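Local atomic coordinates of phenol hydroxylase component phN (Pseudomonas stutzeri, PDB entry 3U52), a protein that probably serves as the diiron oxygenase subunit of a phenol hydroxylase, using a carboxylate-rich pair of iron ions to activate dioxygen and hydroxylate phenol. Residues D90-N95 and F484-S489; L99-I104 and N157-G162. All blocks are in the same frame, centred on the assembly; numbering follows the deposited sequence.

Interaction 1. Residues D90-N95 and F484-S489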
ATOM      1  N   ASP A  90      -0.185  21.930 -11.242  1.00 24.83           N
ATOM      2  CA  ASP A  90       0.520  23.236 -11.087  1.00 25.06           C
ATOM      3  C   ASP A  90       0.600  23.549  -9.611  1.00 23.75           C
ATOM      4  O   ASP A  90      -0.294  23.166  -8.847  1.00 24.09           O
ATOM      5  CB  ASP A  90      -0.282  24.367 -11.759  1.00 27.13           C
ATOM      6  CG  ASP A  90       0.469  25.706 -11.738  1.00 31.40           C
ATOM      7  OD1 ASP A  90       0.164  26.563 -10.901  1.00 33.87           O
ATOM      8  OD2 ASP A  90       1.436  25.850 -12.511  1.00 36.60           O
ATOM      9  N   ALA A  91       1.652  24.250  -9.192  1.00 23.03           N
ATOM     10  CA  ALA A  91       1.843  24.569  -7.784  1.00 21.97           C
ATOM     11  C   ALA A  91       0.709  25.465  -7.221  1.00 21.54           C
ATOM     12  O   ALA A  91       0.528  25.481  -5.998  1.00 22.23           O
ATOM     13  CB  ALA A  91       3.174  25.201  -7.546  1.00 21.49           C
ATOM     14  N   ARG A  92      -0.054  26.162  -8.087  1.00 20.97           N
ATOM     15  CA  ARG A  92      -1.217  26.943  -7.617  1.00 21.43           C
ATOM     16  C   ARG A  92      -2.136  26.024  -6.819  1.00 19.84           C
ATOM     17  O   ARG A  92      -2.798  26.455  -5.869  1.00 21.21           O
ATOM     18  CB  ARG A  92      -2.038  27.583  -8.759  1.00 20.64           C
ATOM     19  CG  ARG A  92      -1.329  28.768  -9.457  1.00 25.94           C
ATOM     20  CD  ARG A  92      -2.186  29.381 -10.606  1.00 28.09           C
ATOM     21  NE  ARG A  92      -2.612  28.346 -11.558  1.00 36.05           N
ATOM     22  CZ  ARG A  92      -3.542  28.481 -12.517  1.00 41.55           C
ATOM     23  NH1 ARG A  92      -4.206  29.634 -12.668  1.00 44.46           N
ATOM     24  NH2 ARG A  92      -3.834  27.447 -13.328  1.00 40.39           N
ATOM     25  N   TYR A  93      -2.197  24.753  -7.230  1.00 20.60           N
ATOM     26  CA  TYR A  93      -3.101  23.766  -6.609  1.00 19.55           C
ATOM     27  C   TYR A  93      -2.809  23.616  -5.127  1.00 19.43           C
ATOM     28  O   TYR A  93      -3.726  23.347  -4.352  1.00 20.32           O
ATOM     29  CB  TYR A  93      -2.976  22.382  -7.312  1.00 19.55           C
ATOM     30  CG  TYR A  93      -3.621  21.241  -6.513  1.00 20.31           C
ATOM     31  CD1 TYR A  93      -5.013  20.977  -6.598  1.00 21.21           C
ATOM     32  CD2 TYR A  93      -2.869  20.463  -5.638  1.00 22.94           C
ATOM     33  CE1 TYR A  93      -5.592  19.941  -5.861  1.00 19.74           C
ATOM     34  CE2 TYR A  93      -3.435  19.440  -4.899  1.00 19.59           C
ATOM     35  CZ  TYR A  93      -4.770  19.169  -5.016  1.00 23.66           C
ATOM     36  OH  TYR A  93      -5.270  18.150  -4.223  1.00 23.85           O
ATOM     37  N   VAL A  94      -1.548  23.758  -4.709  1.00 19.12           N
ATOM     38  CA  VAL A  94      -1.187  23.487  -3.321  1.00 19.13           C
ATOM     39  C   VAL A  94      -1.899  24.499  -2.357  1.00 20.06           C
ATOM     40  O   VAL A  94      -2.129  24.184  -1.184  1.00 17.89           O
ATOM     41  CB  VAL A  94       0.311  23.454  -3.127  1.00 20.53           C
ATOM     42  CG1 VAL A  94       0.712  23.128  -1.660  1.00 22.01           C
ATOM     43  CG2 VAL A  94       0.928  22.437  -4.113  1.00 21.25           C
ATOM     44  N   ASN A  95      -2.299  25.651  -2.881  1.00 19.03           N
ATOM     45  CA  ASN A  95      -3.093  26.599  -2.098  1.00 20.14           C
ATOM     46  C   ASN A  95      -4.413  26.066  -1.549  1.00 19.75           C
ATOM     47  O   ASN A  95      -4.823  26.480  -0.474  1.00 20.56           O
ATOM     48  CB  ASN A  95      -3.231  27.900  -2.866  1.00 20.57           C
ATOM     49  CG  ASN A  95      -1.853  28.551  -3.077  1.00 20.61           C
ATOM     50  OD1 ASN A  95      -1.269  29.075  -2.145  1.00 19.91           O
ATOM     51  ND2 ASN A  95      -1.312  28.437  -4.277  1.00 22.29           N
ATOM     52  N   PHE A 484       1.050  36.947  -0.052  1.00 22.14           N
ATOM     53  CA  PHE A 484       1.200  37.734  -1.284  1.00 21.97           C
ATOM     54  C   PHE A 484       0.813  36.945  -2.532  1.00 22.59           C
ATOM     55  O   PHE A 484       0.502  35.751  -2.433  1.00 22.74           O
ATOM     56  CB  PHE A 484       2.627  38.274  -1.474  1.00 22.52           C
ATOM     57  CG  PHE A 484       3.101  39.235  -0.387  1.00 23.75           C
ATOM     58  CD1 PHE A 484       2.293  40.308   0.040  1.00 24.67           C
ATOM     59  CD2 PHE A 484       4.363  39.088   0.172  1.00 23.47           C
ATOM     60  CE1 PHE A 484       2.733  41.198   1.036  1.00 25.10           C
ATOM     61  CE2 PHE A 484       4.825  39.970   1.189  1.00 24.80           C
ATOM     62  CZ  PHE A 484       4.010  41.038   1.604  1.00 25.23           C
ATOM     63  N   ASP A 485       0.839  37.603  -3.705  1.00 22.18           N
ATOM     64  CA  ASP A 485       0.510  36.974  -4.970  1.00 22.23           C
ATOM     65  C   ASP A 485       1.348  35.720  -5.283  1.00 21.88           C
ATOM     66  O   ASP A 485       2.530  35.620  -4.938  1.00 22.30           O
ATOM     67  CB  ASP A 485       0.702  37.967  -6.133  1.00 23.43           C
ATOM     68  CG  ASP A 485      -0.169  37.655  -7.306  1.00 23.11           C
ATOM     69  OD1 ASP A 485      -1.248  38.289  -7.396  1.00 25.44           O
ATOM     70  OD2 ASP A 485       0.191  36.769  -8.154  1.00 24.97           O
ATOM     71  N   TYR A 486       0.728  34.776  -5.973  1.00 21.48           N
ATOM     72  CA  TYR A 486       1.434  33.574  -6.405  1.00 22.51           C
ATOM     73  C   TYR A 486       2.581  33.899  -7.380  1.00 23.69           C
ATOM     74  O   TYR A 486       3.673  33.278  -7.336  1.00 22.71           O
ATOM     75  CB  TYR A 486       0.463  32.606  -7.077  1.00 22.83           C
ATOM     76  CG  TYR A 486       1.167  31.414  -7.681  1.00 22.09           C
ATOM     77  CD1 TYR A 486       1.674  30.380  -6.874  1.00 21.06           C
ATOM     78  CD2 TYR A 486       1.358  31.335  -9.063  1.00 25.92           C
ATOM     79  CE1 TYR A 486       2.337  29.257  -7.457  1.00 22.57           C
ATOM     80  CE2 TYR A 486       2.008  30.231  -9.649  1.00 24.52           C
ATOM     81  CZ  TYR A 486       2.505  29.211  -8.843  1.00 25.72           C
ATOM     82  OH  TYR A 486       3.135  28.115  -9.464  1.00 26.47           O
ATOM     83  N   VAL A 487       2.304  34.840  -8.280  1.00 23.63           N
ATOM     84  CA  VAL A 487       3.304  35.272  -9.276  1.00 25.42           C
ATOM     85  C   VAL A 487       4.469  35.977  -8.554  1.00 25.37           C
ATOM     86  O   VAL A 487       4.304  37.004  -7.898  1.00 26.14           O
ATOM     87  CB  VAL A 487       2.626  36.118 -10.391  1.00 24.42           C
ATOM     88  CG1 VAL A 487       3.652  36.746 -11.323  1.00 28.79           C
ATOM     89  CG2 VAL A 487       1.642  35.222 -11.157  1.00 24.46           C
ATOM     90  N   GLY A 488       5.627  35.340  -8.618  1.00 25.99           N
ATOM     91  CA  GLY A 488       6.825  35.829  -7.984  1.00 25.43           C
ATOM     92  C   GLY A 488       7.073  35.236  -6.621  1.00 24.61           C
ATOM     93  O   GLY A 488       7.945  35.713  -5.875  1.00 26.19           O
ATOM     94  N   SER A 489       6.303  34.226  -6.248  1.00 24.07           N
ATOM     95  CA  SER A 489       6.423  33.687  -4.893  1.00 22.91           C
ATOM     96  C   SER A 489       7.484  32.636  -4.917  1.00 22.44           C
ATOM     97  O   SER A 489       7.808  32.155  -5.988  1.00 22.68           O
ATOM     98  CB  SER A 489       5.115  33.028  -4.473  1.00 23.01           C
ATOM     99  OG  SER A 489       4.807  31.968  -5.387  1.00 20.12           O
TER
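Y486 pushes its ring against the turn D90-A91-R92, and every contact made from 484-489 comes from this one residue. With CG anti to the backbone N (chi1 174°), the ring extends away from its own loop and lies against the turn that leads into helix 94-103. The tight part is at R92, whose CG sits over one face of the ring, 3.7 Å from the centroid of Y486, in a CH-pi contact offset toward the rim. Arginine suits the place because its methylene part covers the aromatic surface, while the chain then bends at chi3 and NH1 goes on to a salt bridge with E357. Small A91 accepts the far end of the tyrosine, its CB lying 3.5 Å from Y486 OH.

D90 ties the turn together: its OD1 accepts from R92 N at 2.9 Å, met from above the carboxylate plane, and takes a weak bond from R92 NE as part of a salt bridge; that oxygen is 3.6 Å from Y486 OH, a neighbour of the hydroxyl rather than a hydrogen-bonding partner. At the ring's other end the packing is looser, N95 ND2 being 4.4 Å from Y486 CD1. This amide is turned back to R92 O, which it grips at 2.9 Å alongside N95 N.

Behind Y486 the loop runs to the solvent side, where V487 and G488 are exposed and touch nothing in 90-95. Glycine fits the positive phi of the third turn position, and S489 OG bonds to Y486 O at 2.6 Å and to Q492 N, the capping bond. W495 of helix 490-498 also packs on D90 and A91. Two motifs meet through the ring: an Asx turn at D90 leading toward helix 94-103, and a type II beta turn from Y486 to S489, the N-cap of helix 490-498.

Interaction 2. Residues L99-I104 and N157-G162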
ATOM      1  N   LEU A  99      -5.247  25.905   2.712  1.00 22.93           N
ATOM      2  CA  LEU A  99      -6.601  26.120   3.212  1.00 25.65           C
ATOM      3  C   LEU A  99      -7.159  24.890   3.953  1.00 25.32           C
ATOM      4  O   LEU A  99      -7.733  24.999   5.036  1.00 25.69           O
ATOM      5  CB  LEU A  99      -7.497  26.506   2.028  1.00 25.77           C
ATOM      6  CG  LEU A  99      -8.917  27.071   2.084  1.00 31.82           C
ATOM      7  CD1 LEU A  99      -9.131  28.180   3.157  1.00 32.64           C
ATOM      8  CD2 LEU A  99      -9.249  27.646   0.685  1.00 35.45           C
ATOM      9  N   PHE A 100      -6.992  23.725   3.374  1.00 25.20           N
ATOM     10  CA  PHE A 100      -7.435  22.502   4.018  1.00 26.26           C
ATOM     11  C   PHE A 100      -6.767  22.210   5.363  1.00 26.22           C
ATOM     12  O   PHE A 100      -7.473  21.967   6.338  1.00 26.54           O
ATOM     13  CB  PHE A 100      -7.243  21.310   3.097  1.00 27.83           C
ATOM     14  CG  PHE A 100      -7.920  20.043   3.598  1.00 32.41           C
ATOM     15  CD1 PHE A 100      -7.207  19.112   4.355  1.00 33.54           C
ATOM     16  CD2 PHE A 100      -9.263  19.787   3.314  1.00 36.60           C
ATOM     17  CE1 PHE A 100      -7.826  17.970   4.822  1.00 33.46           C
ATOM     18  CE2 PHE A 100      -9.895  18.612   3.789  1.00 36.81           C
ATOM     19  CZ  PHE A 100      -9.182  17.717   4.544  1.00 32.95           C
ATOM     20  N   ILE A 101      -5.433  22.217   5.416  1.00 24.08           N
ATOM     21  CA  ILE A 101      -4.706  21.892   6.655  1.00 23.19           C
ATOM     22  C   ILE A 101      -4.883  22.904   7.803  1.00 23.63           C
ATOM     23  O   ILE A 101      -4.772  22.534   8.984  1.00 21.51           O
ATOM     24  CB  ILE A 101      -3.207  21.651   6.388  1.00 23.74           C
ATOM     25  CG1 ILE A 101      -2.583  20.832   7.527  1.00 24.92           C
ATOM     26  CG2 ILE A 101      -2.453  23.012   6.190  1.00 24.69           C
ATOM     27  CD1 ILE A 101      -1.147  20.381   7.275  1.00 28.47           C
ATOM     28  N   SER A 102      -5.141  24.177   7.469  1.00 22.87           N
ATOM     29  CA  SER A 102      -5.297  25.196   8.485  1.00 23.70           C
ATOM     30  C   SER A 102      -6.770  25.473   8.849  1.00 24.36           C
ATOM     31  O   SER A 102      -7.068  25.947   9.971  1.00 22.55           O
ATOM     32  CB  SER A 102      -4.548  26.457   8.073  1.00 24.18           C
ATOM     33  OG  SER A 102      -5.011  26.906   6.836  1.00 27.04           O
ATOM     34  N   GLY A 103      -7.694  25.164   7.923  1.00 24.23           N
ATOM     35  CA  GLY A 103      -9.127  25.403   8.161  1.00 26.26           C
ATOM     36  C   GLY A 103     -10.049  24.200   8.304  1.00 28.00           C
ATOM     37  O   GLY A 103     -11.135  24.310   8.934  1.00 30.33           O
ATOM     38  N   ILE A 104      -9.672  23.066   7.722  1.00 26.60           N
ATOM     39  CA  ILE A 104     -10.553  21.877   7.727  1.00 26.81           C
ATOM     40  C   ILE A 104     -10.003  20.762   8.621  1.00 25.08           C
ATOM     41  O   ILE A 104     -10.759  20.263   9.498  1.00 25.42           O
ATOM     42  CB  ILE A 104     -10.932  21.327   6.311  1.00 29.19           C
ATOM     43  CG1 ILE A 104     -11.869  22.282   5.581  1.00 31.59           C
ATOM     44  CG2 ILE A 104     -11.719  20.023   6.427  1.00 27.85           C
ATOM     45  CD1 ILE A 104     -11.152  23.208   4.631  1.00 42.00           C
ATOM     46  N   ASN A 157       5.085  26.268   0.804  1.00 20.82           N
ATOM     47  CA  ASN A 157       5.024  27.166   1.969  1.00 22.56           C
ATOM     48  C   ASN A 157       3.586  27.173   2.452  1.00 21.60           C
ATOM     49  O   ASN A 157       2.725  26.654   1.776  1.00 22.90           O
ATOM     50  CB  ASN A 157       5.555  28.563   1.608  1.00 22.16           C
ATOM     51  CG  ASN A 157       7.092  28.581   1.407  1.00 27.11           C
ATOM     52  OD1 ASN A 157       7.818  27.961   2.178  1.00 29.32           O
ATOM     53  ND2 ASN A 157       7.573  29.261   0.351  1.00 28.24           N
ATOM     54  N   GLY A 158       3.333  27.684   3.649  1.00 21.50           N
ATOM     55  CA  GLY A 158       1.986  27.894   4.109  1.00 21.16           C
ATOM     56  C   GLY A 158       1.314  26.692   4.764  1.00 21.34           C
ATOM     57  O   GLY A 158       0.170  26.792   5.206  1.00 21.42           O
ATOM     58  N   LEU A 159       2.012  25.567   4.869  1.00 21.16           N
ATOM     59  CA  LEU A 159       1.423  24.358   5.452  1.00 21.22           C
ATOM     60  C   LEU A 159       2.028  24.069   6.823  1.00 21.39           C
ATOM     61  O   LEU A 159       1.679  23.080   7.440  1.00 21.76           O
ATOM     62  CB  LEU A 159       1.665  23.134   4.523  1.00 20.34           C
ATOM     63  CG  LEU A 159       0.883  23.169   3.214  1.00 23.68           C
ATOM     64  CD1 LEU A 159       1.798  23.016   2.044  1.00 25.69           C
ATOM     65  CD2 LEU A 159      -0.135  22.067   3.234  1.00 24.82           C
ATOM     66  N   HIS A 160       2.893  24.951   7.323  1.00 21.98           N
ATOM     67  CA  HIS A 160       3.811  24.608   8.419  1.00 22.03           C
ATOM     68  C   HIS A 160       3.306  24.829   9.833  1.00 22.15           C
ATOM     69  O   HIS A 160       3.932  24.336  10.806  1.00 24.19           O
ATOM     70  CB  HIS A 160       5.183  25.338   8.244  1.00 21.85           C
ATOM     71  CG  HIS A 160       5.054  26.814   8.041  1.00 22.59           C
ATOM     72  ND1 HIS A 160       4.948  27.696   9.087  1.00 23.37           N
ATOM     73  CD2 HIS A 160       4.951  27.557   6.915  1.00 25.80           C
ATOM     74  CE1 HIS A 160       4.815  28.925   8.623  1.00 24.50           C
ATOM     75  NE2 HIS A 160       4.797  28.868   7.308  1.00 25.83           N
ATOM     76  N   ASP A 161       2.208  25.555   9.995  1.00 21.40           N
ATOM     77  CA  ASP A 161       1.729  25.849  11.368  1.00 20.68           C
ATOM     78  C   ASP A 161       0.187  25.904  11.448  1.00 20.75           C
ATOM     79  O   ASP A 161      -0.390  26.850  12.022  1.00 20.63           O
ATOM     80  CB  ASP A 161       2.349  27.183  11.813  1.00 20.38           C
ATOM     81  CG  ASP A 161       3.144  27.058  13.157  1.00 24.83           C
ATOM     82  OD1 ASP A 161       4.163  27.760  13.354  1.00 26.80           O
ATOM     83  OD2 ASP A 161       2.714  26.275  14.040  1.00 27.83           O
ATOM     84  N   GLY A 162      -0.457  24.951  10.788  1.00 19.66           N
ATOM     85  CA  GLY A 162      -1.915  24.854  10.721  1.00 18.86           C
ATOM     86  C   GLY A 162      -2.679  25.110  12.026  1.00 19.15           C
ATOM     87  O   GLY A 162      -3.527  26.011  12.064  1.00 18.95           O
TER
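S102 and G162 bring the two backbones together, their CA atoms 4.1 Å apart, where the last turn of helix 94-103 meets the loop that leads into helix 162-166. The chain of 157-162 has no regular structure before G162, and it comes up to the helix at L159 and again at G162. Lacking a side chain, G162 can rest its CA only 4.1 Å from I101 O, directly against the helix surface. Earlier in the loop, G158 adopts a positive phi (86°) that glycine accepts readily.

Among the side chains, I101 and L159 carry the apolar part and cross at about a right angle. The CG2 branch of I101 meets L159 CD2 at 3.9 Å, while its CD1 reaches the loop backbone, 3.9 Å from L159 O. Holding CG1 anti to the backbone N (chi1 -159°) lets the beta-branched isoleucine offer both arms at once. L159 also touches V94 and K98, so it spans successive turns of one helix face. S102 is small enough to admit the loop, its CB standing 4.1 Å from G162 CA; its buried hydroxyl bonds back to K98 O, a bond open to serine within a helix. S102 O accepts a hydrogen bond from H166 ND1.

M149 of helix 125-155 packs on I101, and a chain of another protein in the assembly lays an aromatic side chain on the same residue. Next to it, F100 belongs to a xenon pocket with A148, M149 and T222. This is close helix-loop packing through glycine and serine, beside helix 125-155, which carries the iron ligands E138 and H141 in this diiron hydroxylase fold.

From the N terminus, the chain first passes 90-95 and then 99-104, successive parts of the run that forms helix 94-103. Helices 105-121 and 125-155, which supply E108, E138 and H141 to an iron ion, follow as a pair, and interaction 2 closes their 52-residue excursion when 157-162 returns. Interaction 1 closes a far longer one of 388 residues, which includes both iron sites and the zinc site, so interaction 2 lies wholly within it. The contacts adjoin: V94 CG1 is 3.9 Å from L159 CD1. Together they fasten one helix to an early return loop and to the C-terminal region before helix 490-498.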